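PDB 3G68: putative phosphosugar isomerase from Clostridium difficile, which probably acts as a phosphosugar isomerase with two SIS domains, related to the isomerase part of glucosamine-6-phosphate synthase. Local coordinates for residues S258-L263 against D276-W281; K204-K209 against G323-L328; L228-T233 against V316-I321; S48-Q53 against D222-A227; N178-A183 against Q310-I315. All coordinates share one frame; numbering follows the deposited sequence.

Interaction 1: residues S258-L263 against D276-W281; sequences STIFIL and DVLSGW
Leu278 reaches from its helix onto Ile260 and Ile262, joining the first strand and the helix of a beta-alpha-beta unit (strand 258-264, helix 271-279, strand 284-289) in one of the two parallel sheets of this double-SIS protein. All three residues direct their CB atoms across the gap. Alternation along the strand puts Ile260 and Ile262 on the face that looks at the helix, while Phe261 between them faces the other way and meets the ring of Phe286 from the neighbouring strand. Leu278 has CG anti to its carbonyl carbon (chi1 -64°) and an extended second torsion, which carries CD1 far out from the helix backbone. Ile262 also runs out straight, and its side chain also packs on Val271, Met274 and Ile275, earlier in the same helix. Ile260 is bent at its second torsion, leaving CG2 as the branch nearest to the helix; it was modelled in two conformers, and this holds for one of them. The contact is entirely apolar and rather loose. CD1 of Leu278 stands above the two strand residues, 4.3 Å from CD1 of Ile262 and 4.5 Å from CG2 of Ile260.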
# COMPACT_ATOMS: atom_id res chain seq x y z
N SER B 258 18.34 -46.07 -41.79
CA SER B 258 18.81 -44.69 -41.78
C SER B 258 18.09 -43.88 -40.69
O SER B 258 16.86 -44.04 -40.48
CB SER B 258 18.47 -43.98 -43.12
OG SER B 258 19.04 -44.64 -44.24
N THR B 259 18.86 -43.02 -40.03
CA THR B 259 18.37 -42.02 -39.09
C THR B 259 18.54 -40.66 -39.76
O THR B 259 19.64 -40.35 -40.30
CB THR B 259 19.10 -42.07 -37.78
OG1 THR B 259 18.88 -43.35 -37.16
CG2 THR B 259 18.60 -40.95 -36.83
N ILE B 260 17.50 -39.84 -39.67
CA ILE B 260 17.52 -38.48 -40.26
C ILE B 260 16.98 -37.46 -39.27
O ILE B 260 15.93 -37.66 -38.66
CB ILE B 260 16.70 -38.30 -41.59
CG1 ILE B 260 17.02 -39.39 -42.61
CG2 ILE B 260 17.01 -36.93 -42.22
CD1 ILE B 260 16.31 -40.65 -42.34
N PHE B 261 17.76 -36.39 -39.10
CA PHE B 261 17.40 -35.24 -38.27
C PHE B 261 17.12 -34.11 -39.25
O PHE B 261 17.98 -33.81 -40.10
CB PHE B 261 18.51 -34.83 -37.32
CG PHE B 261 18.74 -35.81 -36.25
CD1 PHE B 261 17.89 -35.83 -35.15
CD2 PHE B 261 19.75 -36.74 -36.35
CE1 PHE B 261 18.06 -36.75 -34.14
CE2 PHE B 261 19.95 -37.68 -35.32
CZ PHE B 261 19.11 -37.68 -34.21
N ILE B 262 15.92 -33.53 -39.16
CA ILE B 262 15.54 -32.38 -39.98
C ILE B 262 15.49 -31.14 -39.08
O ILE B 262 14.72 -31.08 -38.12
CB ILE B 262 14.21 -32.60 -40.74
CG1 ILE B 262 14.37 -33.83 -41.68
CG2 ILE B 262 13.86 -31.35 -41.57
CD1 ILE B 262 13.21 -34.11 -42.64
N LEU B 263 16.36 -30.17 -39.38
CA LEU B 263 16.44 -28.90 -38.66
C LEU B 263 15.55 -27.96 -39.48
O LEU B 263 15.96 -27.46 -40.52
CB LEU B 263 17.89 -28.43 -38.61
CG LEU B 263 18.89 -29.40 -37.97
CD1 LEU B 263 20.31 -28.74 -37.93
CD2 LEU B 263 18.43 -29.77 -36.58
N ASP B 276 7.23 -36.69 -44.91
CA ASP B 276 6.30 -37.75 -45.31
C ASP B 276 6.96 -38.78 -46.22
O ASP B 276 6.81 -39.98 -45.99
CB ASP B 276 5.02 -37.15 -45.94
CG ASP B 276 4.18 -36.33 -44.93
OD1 ASP B 276 4.49 -36.31 -43.70
OD2 ASP B 276 3.19 -35.69 -45.37
N VAL B 277 7.69 -38.33 -47.24
CA VAL B 277 8.36 -39.27 -48.16
C VAL B 277 9.39 -40.11 -47.39
O VAL B 277 9.39 -41.36 -47.46
CB VAL B 277 9.02 -38.57 -49.37
CG1 VAL B 277 9.81 -39.57 -50.23
CG2 VAL B 277 7.94 -37.85 -50.19
N LEU B 278 10.24 -39.44 -46.61
CA LEU B 278 11.27 -40.18 -45.88
C LEU B 278 10.69 -41.12 -44.83
O LEU B 278 11.27 -42.18 -44.57
CB LEU B 278 12.27 -39.23 -45.22
CG LEU B 278 13.09 -38.38 -46.16
CD1 LEU B 278 13.90 -37.33 -45.39
CD2 LEU B 278 13.98 -39.29 -47.01
N SER B 279 9.57 -40.73 -44.20
CA SER B 279 8.96 -41.56 -43.15
C SER B 279 8.37 -42.85 -43.70
O SER B 279 8.13 -43.80 -42.97
CB SER B 279 7.97 -40.75 -42.30
OG SER B 279 8.66 -39.68 -41.65
N GLY B 280 8.14 -42.88 -45.01
CA GLY B 280 7.73 -44.08 -45.71
C GLY B 280 8.89 -45.05 -45.90
O GLY B 280 8.64 -46.22 -46.14
N TRP B 281 10.14 -44.59 -45.83
CA TRP B 281 11.34 -45.45 -45.97
C TRP B 281 12.02 -45.83 -44.65
O TRP B 281 12.69 -46.86 -44.58
CB TRP B 281 12.39 -44.82 -46.90
CG TRP B 281 11.90 -44.49 -48.31
CD1 TRP B 281 10.96 -45.16 -49.02
CD2 TRP B 281 12.44 -43.50 -49.20
NE1 TRP B 281 10.82 -44.61 -50.27
CE2 TRP B 281 11.71 -43.59 -50.41
CE3 TRP B 281 13.42 -42.52 -49.08
CZ2 TRP B 281 11.96 -42.74 -51.51
CZ3 TRP B 281 13.67 -41.68 -50.16
CH2 TRP B 281 12.93 -41.80 -51.36

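Interaction 2: residues K204-K209 against G323-L328; sequences KLVNSK and GEIPTL
Ile325 and Val206 bury the larger part of this apolar contact, with Leu205 and Leu328 filling in beside them. Ile325 sets its two branches to different tasks. CG2, anti to the backbone N, rests on the main chain of the 202-206 helix, 3.6 Å from Leu205 O. The other branch turns back at chi2 (-67°), and its CD1 lies 3.9 Å from Leu205 CB. Val206 is engaged mainly through CG2, which stands beside its own backbone N and is met by both partners: Ile325 CG2 at 4.1 Å and Leu328 CD1 at 3.4 Å. The second pair is closer than ordinary van der Waals contact, and the two side chains cross there at about a right angle. The contact brings together two places where a helix gives way to irregular chain next to the second parallel sheet of the double-SIS fold: the end of helix 202-206, just ahead of strand 210-215, and the end of helix 316-324, where the chain passes into a 3-10 turn. Leu205 O, near the close of the first helix, takes both Ser208 OG at 2.6 Å and the Ser208 backbone N, which come from the same face of its carbonyl plane. In the other segment Thr327 OG1 donates to Glu324 O at 2.6 Å, tying the turn back to the helix. Ile198 of helix 187-200 packs on both Leu205 and Ile325. The guanidinium NH1 of Arg329, next after Leu328, hydrogen-bonds to the backbone O atoms of Val206 and Ser208.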
# COMPACT_ATOMS: atom_id res chain seq x y z
N LYS B 204 15.61 -45.53 -29.96
CA LYS B 204 16.03 -45.27 -31.35
C LYS B 204 17.40 -44.59 -31.42
O LYS B 204 18.23 -44.92 -32.28
CB LYS B 204 14.99 -44.46 -32.13
CG LYS B 204 13.74 -45.24 -32.51
CD LYS B 204 12.87 -44.42 -33.44
CE LYS B 204 11.76 -45.28 -34.06
NZ LYS B 204 10.87 -45.73 -33.00
N LEU B 205 17.67 -43.62 -30.53
CA LEU B 205 18.96 -42.94 -30.57
C LEU B 205 20.16 -43.85 -30.25
O LEU B 205 21.18 -43.78 -30.92
CB LEU B 205 18.98 -41.68 -29.69
CG LEU B 205 17.97 -40.59 -30.10
CD1 LEU B 205 17.89 -39.47 -29.07
CD2 LEU B 205 18.26 -40.00 -31.48
N VAL B 206 20.02 -44.69 -29.22
CA VAL B 206 21.04 -45.68 -28.83
C VAL B 206 21.30 -46.66 -29.97
O VAL B 206 22.44 -47.06 -30.18
CB VAL B 206 20.66 -46.43 -27.49
CG1 VAL B 206 21.47 -47.69 -27.24
CG2 VAL B 206 20.77 -45.47 -26.32
N ASN B 207 20.26 -47.01 -30.73
CA ASN B 207 20.39 -47.95 -31.84
C ASN B 207 20.88 -47.36 -33.17
O ASN B 207 20.98 -48.11 -34.13
CB ASN B 207 19.03 -48.62 -32.13
CG ASN B 207 18.63 -49.58 -31.05
OD1 ASN B 207 19.47 -50.07 -30.30
ND2 ASN B 207 17.32 -49.90 -30.97
N SER B 208 21.15 -46.06 -33.21
CA SER B 208 21.61 -45.35 -34.43
C SER B 208 22.73 -46.12 -35.14
O SER B 208 23.70 -46.54 -34.52
CB SER B 208 22.12 -43.94 -34.13
OG SER B 208 21.19 -43.12 -33.47
N LYS B 209 22.53 -46.36 -36.42
CA LYS B 209 23.46 -47.07 -37.30
C LYS B 209 24.15 -46.09 -38.27
O LYS B 209 25.32 -46.25 -38.53
CB LYS B 209 22.72 -48.12 -38.10
CG LYS B 209 22.21 -49.30 -37.24
CD LYS B 209 21.38 -50.26 -38.03
CE LYS B 209 20.90 -51.42 -37.15
NZ LYS B 209 20.20 -50.94 -35.91
N GLY B 323 26.67 -35.66 -26.01
CA GLY B 323 27.08 -35.82 -24.63
C GLY B 323 26.44 -37.03 -23.96
O GLY B 323 27.11 -37.73 -23.19
N GLU B 324 25.17 -37.30 -24.27
CA GLU B 324 24.41 -38.33 -23.55
C GLU B 324 24.31 -39.76 -24.11
O GLU B 324 24.36 -40.75 -23.36
CB GLU B 324 22.98 -37.87 -23.35
CG GLU B 324 22.85 -36.65 -22.46
CD GLU B 324 21.37 -36.38 -22.08
OE1 GLU B 324 20.47 -36.98 -22.70
OE2 GLU B 324 21.10 -35.57 -21.15
N ILE B 325 24.11 -39.86 -25.41
CA ILE B 325 23.87 -41.17 -26.04
C ILE B 325 25.14 -42.01 -26.15
O ILE B 325 25.06 -43.21 -25.93
CB ILE B 325 23.06 -41.02 -27.35
CG1 ILE B 325 21.71 -40.33 -27.05
CG2 ILE B 325 22.85 -42.37 -28.05
CD1 ILE B 325 20.68 -41.16 -26.17
N PRO B 326 26.30 -41.42 -26.54
CA PRO B 326 27.50 -42.25 -26.58
C PRO B 326 27.82 -42.97 -25.26
O PRO B 326 28.35 -44.08 -25.32
CB PRO B 326 28.61 -41.27 -26.93
CG PRO B 326 27.95 -40.27 -27.75
CD PRO B 326 26.57 -40.10 -27.07
N THR B 327 27.47 -42.38 -24.12
CA THR B 327 27.69 -43.04 -22.82
C THR B 327 26.90 -44.35 -22.72
O THR B 327 27.25 -45.23 -21.94
CB THR B 327 27.37 -42.10 -21.61
OG1 THR B 327 25.96 -41.84 -21.56
CG2 THR B 327 28.09 -40.79 -21.76
N LEU B 328 25.81 -44.49 -23.49
CA LEU B 328 25.03 -45.74 -23.55
C LEU B 328 25.51 -46.69 -24.65
O LEU B 328 24.93 -47.75 -24.84
CB LEU B 328 23.55 -45.41 -23.74
CG LEU B 328 22.90 -44.36 -22.84
CD1 LEU B 328 21.44 -44.23 -23.21
CD2 LEU B 328 23.05 -44.73 -21.38

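Interaction 3: residues L228-T233 against V316-I321; sequences LKLLET and VPIQLI
No flat group takes part where Leu230 meets Ile318 and Ile321; the surfaces in touch are branched aliphatic ones. The one side-chain amide in the 316-321 segment, that of Gln319, lies to the side and binds Tyr148 through OE1. At the centre Leu230 has CG beside its own backbone N (chi1 -79°), and this swings its two methyls towards helix 316-324. There they divide between two isoleucines one helical turn apart. Ile318 CG2, held anti to its backbone N, lies equally close to CG and CD1 of Leu230, at 3.6 Å from CD1, and the two side chains cross at about a right angle. Leu230 CD2 leans the other way and meets Ile321 CG2 at 3.8 Å, with the side chains at a more slanting angle. The fork of Leu230 thus straddles the interval from Ile318 to Ile321. Polar groups stay on the margins. Thr233 OG1 donates back to Lys229 O at 2.8 Å, satisfying the hydroxyl within its own helix, while Lys229, although its CB starts toward helix 316-324, leads its amine off to Glu225, Thr44 and Lys143 O. Cys322 continues the packing by touching Lys229, Leu230 and Thr233. On another flank of helix 316-324, Leu320 packs on Tyr191 and Ile198 of helix 187-200. The arrangement is buried helix-helix packing in an alpha-beta SIS fold, with helix 316-324 lying between helices 220-234 and 187-200.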
# COMPACT_ATOMS: atom_id res chain seq x y z
N LEU B 228 29.52 -33.42 -37.85
CA LEU B 228 30.89 -33.79 -37.41
C LEU B 228 30.90 -34.22 -35.93
O LEU B 228 31.55 -35.20 -35.60
CB LEU B 228 31.89 -32.64 -37.60
CG LEU B 228 33.33 -32.81 -37.11
CD1 LEU B 228 34.01 -34.04 -37.79
CD2 LEU B 228 34.17 -31.49 -37.30
N LYS B 229 30.19 -33.50 -35.06
CA LYS B 229 30.22 -33.86 -33.62
C LYS B 229 29.54 -35.20 -33.35
O LYS B 229 30.03 -35.99 -32.54
CB LYS B 229 29.67 -32.74 -32.74
CG LYS B 229 30.60 -31.51 -32.69
CD LYS B 229 31.89 -31.80 -31.91
CE LYS B 229 33.10 -31.05 -32.42
NZ LYS B 229 33.06 -29.63 -32.16
N LEU B 230 28.46 -35.48 -34.07
CA LEU B 230 27.82 -36.81 -33.96
C LEU B 230 28.80 -37.88 -34.47
O LEU B 230 28.92 -38.95 -33.88
CB LEU B 230 26.52 -36.88 -34.77
CG LEU B 230 25.23 -36.26 -34.19
CD1 LEU B 230 24.12 -36.22 -35.25
CD2 LEU B 230 24.78 -37.03 -32.96
N LEU B 231 29.45 -37.63 -35.60
CA LEU B 231 30.42 -38.59 -36.14
C LEU B 231 31.50 -38.90 -35.13
O LEU B 231 31.83 -40.07 -34.90
CB LEU B 231 31.10 -38.05 -37.41
CG LEU B 231 32.12 -38.96 -38.13
CD1 LEU B 231 32.20 -38.55 -39.63
CD2 LEU B 231 33.53 -38.96 -37.48
N GLU B 232 32.05 -37.86 -34.53
CA GLU B 232 33.16 -38.03 -33.56
C GLU B 232 32.76 -38.77 -32.29
O GLU B 232 33.59 -39.44 -31.69
CB GLU B 232 33.72 -36.66 -33.19
CG GLU B 232 34.43 -35.95 -34.34
CD GLU B 232 34.86 -34.50 -34.02
OE1 GLU B 232 34.32 -33.88 -33.07
OE2 GLU B 232 35.72 -33.99 -34.75
N THR B 233 31.49 -38.68 -31.90
CA THR B 233 31.03 -39.25 -30.62
C THR B 233 30.22 -40.54 -30.76
O THR B 233 30.36 -41.46 -29.96
CB THR B 233 30.23 -38.18 -29.84
OG1 THR B 233 29.10 -37.73 -30.60
CG2 THR B 233 31.14 -37.00 -29.51
N VAL B 316 21.74 -27.19 -30.28
CA VAL B 316 21.82 -27.61 -28.85
C VAL B 316 21.36 -29.07 -28.67
O VAL B 316 22.08 -29.85 -28.03
CB VAL B 316 21.07 -26.63 -27.91
CG1 VAL B 316 20.91 -27.18 -26.49
CG2 VAL B 316 21.81 -25.34 -27.84
N PRO B 317 20.17 -29.44 -29.19
CA PRO B 317 19.72 -30.84 -29.07
C PRO B 317 20.67 -31.89 -29.61
O PRO B 317 20.81 -32.96 -29.01
CB PRO B 317 18.39 -30.86 -29.83
CG PRO B 317 18.29 -29.55 -30.47
CD PRO B 317 19.10 -28.60 -29.75
N ILE B 318 21.33 -31.59 -30.72
CA ILE B 318 22.21 -32.53 -31.36
C ILE B 318 23.49 -32.64 -30.53
O ILE B 318 23.97 -33.74 -30.30
CB ILE B 318 22.57 -32.15 -32.84
CG1 ILE B 318 21.30 -32.03 -33.69
CG2 ILE B 318 23.46 -33.23 -33.43
CD1 ILE B 318 20.53 -33.28 -33.74
N GLN B 319 24.04 -31.51 -30.08
CA GLN B 319 25.19 -31.56 -29.17
C GLN B 319 24.87 -32.29 -27.90
O GLN B 319 25.73 -32.98 -27.35
CB GLN B 319 25.68 -30.15 -28.83
CG GLN B 319 26.30 -29.43 -30.00
CD GLN B 319 26.30 -27.95 -29.81
OE1 GLN B 319 25.39 -27.38 -29.18
NE2 GLN B 319 27.33 -27.28 -30.35
N LEU B 320 23.64 -32.16 -27.39
CA LEU B 320 23.27 -32.89 -26.18
C LEU B 320 23.24 -34.38 -26.42
O LEU B 320 23.61 -35.18 -25.53
CB LEU B 320 21.99 -32.37 -25.50
CG LEU B 320 21.67 -32.97 -24.15
CD1 LEU B 320 22.85 -32.81 -23.14
CD2 LEU B 320 20.43 -32.29 -23.59
N ILE B 321 22.80 -34.79 -27.62
CA ILE B 321 22.85 -36.19 -28.02
C ILE B 321 24.29 -36.67 -27.95
O ILE B 321 24.53 -37.76 -27.44
CB ILE B 321 22.28 -36.46 -29.42
CG1 ILE B 321 20.76 -36.39 -29.40
CG2 ILE B 321 22.70 -37.87 -29.92
CD1 ILE B 321 20.08 -36.40 -30.81

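Interaction 4: residues S48-Q53 against D222-A227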
# COMPACT_ATOMS: atom_id res chain seq x y z
N SER B 48 32.55 -22.56 -38.05
CA SER B 48 32.20 -21.26 -37.47
C SER B 48 32.19 -20.21 -38.59
O SER B 48 31.26 -19.41 -38.66
CB SER B 48 33.11 -20.87 -36.29
OG SER B 48 34.41 -20.52 -36.72
N GLY B 49 33.19 -20.26 -39.47
CA GLY B 49 33.24 -19.39 -40.65
C GLY B 49 32.11 -19.63 -41.64
O GLY B 49 31.47 -18.68 -42.13
N VAL B 50 31.82 -20.89 -41.93
CA VAL B 50 30.72 -21.21 -42.82
C VAL B 50 29.41 -20.62 -42.28
O VAL B 50 28.62 -20.04 -43.01
CB VAL B 50 30.54 -22.75 -42.97
CG1 VAL B 50 29.33 -23.07 -43.83
CG2 VAL B 50 31.78 -23.41 -43.53
N GLN B 51 29.19 -20.78 -40.98
CA GLN B 51 27.95 -20.35 -40.38
C GLN B 51 27.76 -18.85 -40.34
O GLN B 51 26.67 -18.38 -40.65
CB GLN B 51 27.80 -20.91 -38.95
CG GLN B 51 26.50 -20.51 -38.25
CD GLN B 51 25.28 -20.93 -39.02
OE1 GLN B 51 25.21 -22.05 -39.57
NE2 GLN B 51 24.29 -20.05 -39.06
N VAL B 52 28.81 -18.11 -39.96
CA VAL B 52 28.72 -16.66 -39.76
C VAL B 52 29.00 -15.82 -41.02
O VAL B 52 28.53 -14.69 -41.12
CB VAL B 52 29.64 -16.23 -38.60
CG1 VAL B 52 29.56 -14.75 -38.33
CG2 VAL B 52 29.22 -17.04 -37.34
N GLN B 53 29.72 -16.39 -41.99
CA GLN B 53 29.99 -15.65 -43.22
C GLN B 53 28.76 -14.96 -43.84
O GLN B 53 28.88 -13.79 -44.24
CB GLN B 53 30.75 -16.51 -44.25
CG GLN B 53 31.08 -15.77 -45.56
CD GLN B 53 29.91 -15.73 -46.54
OE1 GLN B 53 29.07 -16.62 -46.57
NE2 GLN B 53 29.90 -14.70 -47.40
N ASP B 222 26.12 -24.75 -39.13
CA ASP B 222 25.65 -25.53 -37.95
C ASP B 222 25.28 -26.97 -38.30
O ASP B 222 25.48 -27.86 -37.49
CB ASP B 222 24.46 -24.86 -37.27
CG ASP B 222 24.85 -23.57 -36.54
OD1 ASP B 222 26.03 -23.42 -36.12
OD2 ASP B 222 23.93 -22.74 -36.37
N THR B 223 24.74 -27.19 -39.50
CA THR B 223 24.37 -28.55 -39.98
C THR B 223 25.61 -29.40 -40.14
O THR B 223 25.65 -30.53 -39.69
CB THR B 223 23.54 -28.46 -41.27
OG1 THR B 223 22.38 -27.67 -40.99
CG2 THR B 223 23.12 -29.85 -41.79
N LEU B 224 26.65 -28.84 -40.76
CA LEU B 224 27.94 -29.50 -40.91
C LEU B 224 28.60 -29.78 -39.55
O LEU B 224 29.19 -30.85 -39.33
CB LEU B 224 28.86 -28.64 -41.76
CG LEU B 224 28.47 -28.42 -43.20
CD1 LEU B 224 29.54 -27.48 -43.88
CD2 LEU B 224 28.37 -29.78 -43.92
N GLU B 225 28.49 -28.84 -38.63
CA GLU B 225 29.08 -29.00 -37.28
C GLU B 225 28.38 -30.08 -36.49
O GLU B 225 29.03 -30.92 -35.86
CB GLU B 225 29.07 -27.68 -36.51
CG GLU B 225 29.49 -27.76 -35.06
CD GLU B 225 30.90 -28.30 -34.83
OE1 GLU B 225 31.69 -28.38 -35.81
OE2 GLU B 225 31.20 -28.58 -33.65
N ALA B 226 27.05 -30.09 -36.55
CA ALA B 226 26.24 -31.11 -35.89
C ALA B 226 26.61 -32.50 -36.39
O ALA B 226 26.77 -33.44 -35.62
CB ALA B 226 24.74 -30.82 -36.11
N ALA B 227 26.76 -32.62 -37.70
CA ALA B 227 27.13 -33.88 -38.31
C ALA B 227 28.53 -34.31 -37.84
O ALA B 227 28.70 -35.47 -37.45
CB ALA B 227 27.06 -33.77 -39.84
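Gln51 and Asp222 form a buried polar contact between two helices near the middle of the chain: helix 43-59 of the SIS domain with the first parallel sheet, and helix 220-234, which follows strand 210-215 of the second. It therefore bridges the two halves of the double-SIS fold. Gln51 bends at chi2 (58°), bringing its amide over the carboxylate of Asp222; the two planes are 9° apart and stacked, with Gln51 CD 3.6 Å from Asp222 CG. From the same position Gln51 OE1 accepts the backbone N-H of Asp222, in the first turn of its helix, at 2.9 Å and 158°. The donor is somewhat tilted from the amide plane. Beside this pair Val50 CG1 and Leu224 CD1 make a looser apolar contact at 4.4 Å. The carboxylate has its main partners outside these two helices: OD1 accepts from Tyr147 OH and forms a salt bridge with Lys151 NZ, both on helix 145-165, and OD2 is hydrogen-bonded to Thr311 OG1. Gln51 NE2 binds Asp218 O. With OE1 accepting and NE2 donating, the rotation of the Gln51 amide is set, and both of its polar ends are spent on backbone groups of the 218-222 region.

Interaction 5: residues N178-A183 against Q310-I315; sequences NKILDA and QTFNFI
Chi1 close to -60° in both Phe312 (-61°) and Asn313 (-59°) puts each CG beside its own backbone N and turns the two side chains to the last turn of helix 170-184, where Ala183 receives them. Asn313 ND2 donates to Ala183 O at 3.0 Å in a nearly straight bond (166°). The acceptor lies in the amide plane of Asn313, but the donor stands well above the carbonyl plane of Ala183. ND2 also makes a weak, bent bond to Phe312 O within the loop. Beside this, Ala183 CB packs on Phe312 CB at 4.0 Å, and one turn back Ile180 CG2 reaches Phe312 CE2 at 4.1 Å; both methyls approach the ring obliquely. One ring face is taken by Thr311 CG2, 3.8 Å above its centre. Met15 and Met155 also pack on Phe312, and Leu152 on Ile180. Asp182, on another side of the helix, forms a salt bridge with Arg14 of a second subunit. The arrangement is a buried loop-to-helix junction of the double-SIS fold, fastening the segment that enters helix 316-324 to helix 170-184, a helix that meets the second subunit through other residues, among them Asp182.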
# COMPACT_ATOMS: atom_id res chain seq x y z
N ASN B 178 21.40 -6.70 -28.23
CA ASN B 178 20.22 -7.14 -27.46
C ASN B 178 19.47 -8.33 -28.12
O ASN B 178 18.99 -9.19 -27.40
CB ASN B 178 19.35 -5.96 -27.08
CG ASN B 178 19.91 -5.22 -25.85
OD1 ASN B 178 19.83 -5.73 -24.73
ND2 ASN B 178 20.52 -4.07 -26.06
N LYS B 179 19.43 -8.39 -29.45
CA LYS B 179 18.85 -9.57 -30.15
C LYS B 179 19.68 -10.84 -29.89
O LYS B 179 19.15 -11.92 -29.64
CB LYS B 179 18.76 -9.31 -31.66
CG LYS B 179 17.79 -8.26 -32.03
CD LYS B 179 17.78 -8.15 -33.57
CE LYS B 179 16.77 -7.16 -34.03
NZ LYS B 179 17.02 -6.88 -35.44
N ILE B 180 21.00 -10.70 -29.95
CA ILE B 180 21.93 -11.80 -29.67
C ILE B 180 21.70 -12.24 -28.23
O ILE B 180 21.61 -13.43 -27.94
CB ILE B 180 23.40 -11.38 -29.88
CG1 ILE B 180 23.68 -11.14 -31.37
CG2 ILE B 180 24.36 -12.41 -29.36
CD1 ILE B 180 25.04 -10.43 -31.65
N LEU B 181 21.57 -11.28 -27.31
CA LEU B 181 21.30 -11.62 -25.90
C LEU B 181 19.96 -12.35 -25.73
O LEU B 181 19.83 -13.27 -24.91
CB LEU B 181 21.37 -10.37 -25.01
CG LEU B 181 22.77 -9.81 -24.76
CD1 LEU B 181 22.68 -8.45 -24.02
CD2 LEU B 181 23.64 -10.82 -23.96
N ASP B 182 18.98 -11.97 -26.53
CA ASP B 182 17.68 -12.64 -26.53
C ASP B 182 17.83 -14.12 -26.98
O ASP B 182 17.14 -14.96 -26.44
CB ASP B 182 16.68 -11.98 -27.49
CG ASP B 182 16.09 -10.66 -26.98
OD1 ASP B 182 16.16 -10.33 -25.79
OD2 ASP B 182 15.48 -9.98 -27.83
N ALA B 183 18.74 -14.43 -27.91
CA ALA B 183 19.00 -15.82 -28.34
C ALA B 183 19.75 -16.57 -27.23
O ALA B 183 19.41 -17.70 -26.85
CB ALA B 183 19.84 -15.83 -29.64
N GLN B 310 19.44 -17.42 -34.68
CA GLN B 310 18.98 -18.79 -34.38
C GLN B 310 20.15 -19.74 -34.23
O GLN B 310 19.99 -20.83 -33.66
CB GLN B 310 18.02 -19.31 -35.47
CG GLN B 310 18.68 -19.49 -36.85
CD GLN B 310 17.73 -20.00 -37.93
OE1 GLN B 310 16.70 -20.62 -37.65
NE2 GLN B 310 18.07 -19.73 -39.16
N THR B 311 21.31 -19.38 -34.77
CA THR B 311 22.52 -20.18 -34.65
C THR B 311 22.88 -20.46 -33.17
O THR B 311 23.54 -21.42 -32.87
CB THR B 311 23.73 -19.56 -35.40
OG1 THR B 311 24.79 -20.52 -35.50
CG2 THR B 311 24.23 -18.29 -34.69
N PHE B 312 22.47 -19.60 -32.25
CA PHE B 312 22.78 -19.83 -30.83
C PHE B 312 21.88 -20.80 -30.12
O PHE B 312 22.05 -21.00 -28.92
CB PHE B 312 22.84 -18.50 -30.09
CG PHE B 312 23.90 -17.63 -30.62
CD1 PHE B 312 25.23 -18.04 -30.54
CD2 PHE B 312 23.59 -16.45 -31.30
CE1 PHE B 312 26.24 -17.24 -31.10
CE2 PHE B 312 24.60 -15.66 -31.83
CZ PHE B 312 25.93 -16.06 -31.73
N ASN B 313 20.89 -21.36 -30.83
CA ASN B 313 20.02 -22.36 -30.25
C ASN B 313 19.82 -23.64 -31.04
O ASN B 313 19.57 -24.66 -30.43
CB ASN B 313 18.61 -21.79 -30.10
CG ASN B 313 18.53 -20.54 -29.22
OD1 ASN B 313 17.60 -19.77 -29.39
ND2 ASN B 313 19.45 -20.37 -28.26
N PHE B 314 19.90 -23.61 -32.37
CA PHE B 314 19.37 -24.73 -33.17
C PHE B 314 19.97 -26.12 -32.95
O PHE B 314 19.22 -27.10 -32.89
CB PHE B 314 19.36 -24.44 -34.68
CG PHE B 314 18.02 -24.68 -35.29
CD1 PHE B 314 17.47 -25.94 -35.32
CD2 PHE B 314 17.28 -23.60 -35.79
CE1 PHE B 314 16.19 -26.15 -35.88
CE2 PHE B 314 16.03 -23.79 -36.30
CZ PHE B 314 15.47 -25.07 -36.34
N ILE B 315 21.29 -26.20 -32.82
CA ILE B 315 21.93 -27.50 -32.70
C ILE B 315 22.19 -27.96 -31.26
O ILE B 315 22.76 -29.04 -31.06
CB ILE B 315 23.20 -27.65 -33.59
CG1 ILE B 315 24.34 -26.74 -33.16
CG2 ILE B 315 22.87 -27.40 -35.05
CD1 ILE B 315 25.65 -27.14 -33.88

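In the fold
Interactions 1 and 3 are wholly buried and apolar, whereas interaction 2 is only partly buried, with Leu328 exposed. These three lie around the second sheet, and Phe261 of interaction 1 packs on Leu205 of interaction 2 and on Ile318 and Ile321 of interaction 3. Interactions 2 and 3 both use helix 316-324; interactions 3 and 4 both use helix 220-234, where Ile318 touches Ala226. The chemistry turns polar in interactions 4 and 5, of which interaction 4 lies close to the chain's centre; each includes a side-chain amide hydrogen-bonded to backbone, and a probable hydrogen bond from Thr311 OG1 to Asp222 OD2 (2.5 Å) connects them. Of the five, interaction 5 alone has another subunit beside its segments.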